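Local coordinates for aminotransferase, class III (Thermomicrobium roseum, PDB 6IO1) that catalyses (S)-enantioselective omega-transamination, moving amino groups with a pyridoxal 5'-phosphate cofactor, at the interface of chains A and B. Residues are numbered along the deposited sequence; one frame, centred on the assembly and turned at random. Chains: chain A/B, Aminotransferase, class III.

The interface of chains A and B. Residues chain A 130, 134, 318-320; chain B 170, 173-174.
At a two-fold symmetric homodimer interface, B:Phe174 inserts among A:Lys130, A:Tyr134, A:Phe318, A:Met319 and A:His320, and this probably helps hold the subunits together. The pocket is of mixed character, and the patch recurs with the chains exchanged. Dimers of this kind are usual for class III aminotransferases.

A:Lys130 sets its CE over one face of the B:Phe174 ring, and its CB meets the rim at CD1. CE sits 3.8 Å from the ring centroid, a CH-pi contact shifted toward the rim. A bend at chi3 (71°) turns the end of the lysine chain across that face. The amine NZ then hydrogen-bonds ND1 of A:His320 at 2.9 Å, nearly in the imidazole plane. The same A:Lys130 NZ lies 2.7 Å from water 1, which also links A:Met319 O and B:Tyr170 O. This water joins the backbones of the two chains and would help fix the lysine end.

The rim of the phenylalanine ring meets the rest of the pocket. B:Phe174 CE1 is 3.8 Å from A:Tyr134 CB and also touches A:Phe318 CE1, which lies in the ring plane. The carbonyl A:Lys130 O also lies at this edge, in plane. B:Phe174 CZ packs 3.9 Å from A:His320 CB. Nearby, B:Gly173 O approaches the edge of the A:Tyr134 ring, in its plane. Replacing B:Phe174 by an alanine would probably leave a gap among these groups and deprive the A:Lys130 CE of its aromatic partner.

A:Lys130 and A:Tyr134 lie one turn apart on helix 121-138. Residues A:318-320 form a loop beside it. B:Phe174 comes from a loop just after the short helix 168-171 of chain B.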
# COMPACT_ATOMS: atom_id res chain seq x y z
N LYS A 130 -4.98 -5.94 12.08
CA LYS A 130 -6.31 -6.46 11.81
C LYS A 130 -6.38 -7.96 12.05
O LYS A 130 -7.39 -8.47 12.55
CB LYS A 130 -6.73 -6.12 10.37
CG LYS A 130 -6.90 -4.64 10.12
CD LYS A 130 -7.38 -4.36 8.70
CE LYS A 130 -8.83 -4.78 8.53
NZ LYS A 130 -9.28 -4.67 7.12
N TYR A 134 -8.86 -9.71 14.63
CA TYR A 134 -9.77 -10.71 14.08
C TYR A 134 -9.56 -12.07 14.73
O TYR A 134 -10.51 -12.83 14.92
CB TYR A 134 -9.56 -10.78 12.57
CG TYR A 134 -10.45 -11.76 11.84
CD1 TYR A 134 -11.84 -11.67 11.92
CD2 TYR A 134 -9.91 -12.75 11.03
CE1 TYR A 134 -12.65 -12.55 11.24
CE2 TYR A 134 -10.71 -13.64 10.35
CZ TYR A 134 -12.08 -13.54 10.46
OH TYR A 134 -12.88 -14.42 9.77
N PHE A 318 -12.65 -14.40 4.38
CA PHE A 318 -11.80 -13.49 5.13
C PHE A 318 -11.85 -12.11 4.49
O PHE A 318 -11.30 -11.89 3.41
CB PHE A 318 -10.37 -14.03 5.17
CG PHE A 318 -9.40 -13.16 5.91
CD1 PHE A 318 -9.70 -12.69 7.18
CD2 PHE A 318 -8.19 -12.81 5.34
CE1 PHE A 318 -8.80 -11.89 7.86
CE2 PHE A 318 -7.29 -12.01 6.02
CZ PHE A 318 -7.59 -11.55 7.28
N MET A 319 -12.52 -11.17 5.16
CA MET A 319 -12.84 -9.86 4.58
C MET A 319 -11.69 -8.88 4.77
O MET A 319 -11.82 -7.82 5.39
CB MET A 319 -14.13 -9.33 5.19
CG MET A 319 -15.37 -10.18 4.94
SD MET A 319 -16.14 -9.94 3.32
CE MET A 319 -15.17 -11.01 2.27
N HIS A 320 -10.54 -9.23 4.20
CA HIS A 320 -9.40 -8.33 4.18
C HIS A 320 -8.52 -8.65 2.98
O HIS A 320 -8.32 -9.83 2.65
CB HIS A 320 -8.56 -8.43 5.46
CG HIS A 320 -7.30 -7.63 5.41
ND1 HIS A 320 -7.24 -6.30 5.77
CD2 HIS A 320 -6.05 -7.95 5.01
CE1 HIS A 320 -6.01 -5.85 5.61
NE2 HIS A 320 -5.27 -6.83 5.15
N TYR B 170 -16.96 -5.73 5.53
CA TYR B 170 -15.52 -5.51 5.68
C TYR B 170 -15.16 -5.07 7.09
O TYR B 170 -14.04 -5.31 7.55
CB TYR B 170 -15.05 -4.48 4.65
CG TYR B 170 -15.13 -5.00 3.24
CD1 TYR B 170 -14.16 -5.85 2.73
CD2 TYR B 170 -16.20 -4.67 2.41
CE1 TYR B 170 -14.23 -6.34 1.44
CE2 TYR B 170 -16.28 -5.15 1.12
CZ TYR B 170 -15.30 -5.99 0.64
OH TYR B 170 -15.37 -6.48 -0.64
N GLY B 173 -15.46 -7.79 12.82
CA GLY B 173 -14.43 -8.54 13.49
C GLY B 173 -13.05 -7.91 13.53
O GLY B 173 -12.15 -8.49 14.15
N PHE B 174 -12.86 -6.75 12.91
CA PHE B 174 -11.54 -6.13 12.85
C PHE B 174 -11.34 -5.03 13.89
O PHE B 174 -10.31 -4.33 13.84
CB PHE B 174 -11.29 -5.59 11.44
CG PHE B 174 -11.16 -6.67 10.41
CD1 PHE B 174 -10.13 -7.59 10.48
CD2 PHE B 174 -12.08 -6.78 9.38
CE1 PHE B 174 -10.00 -8.60 9.54
CE2 PHE B 174 -11.96 -7.79 8.44
CZ PHE B 174 -10.93 -8.69 8.51
O HOH W 1 -11.71 -5.33 6.05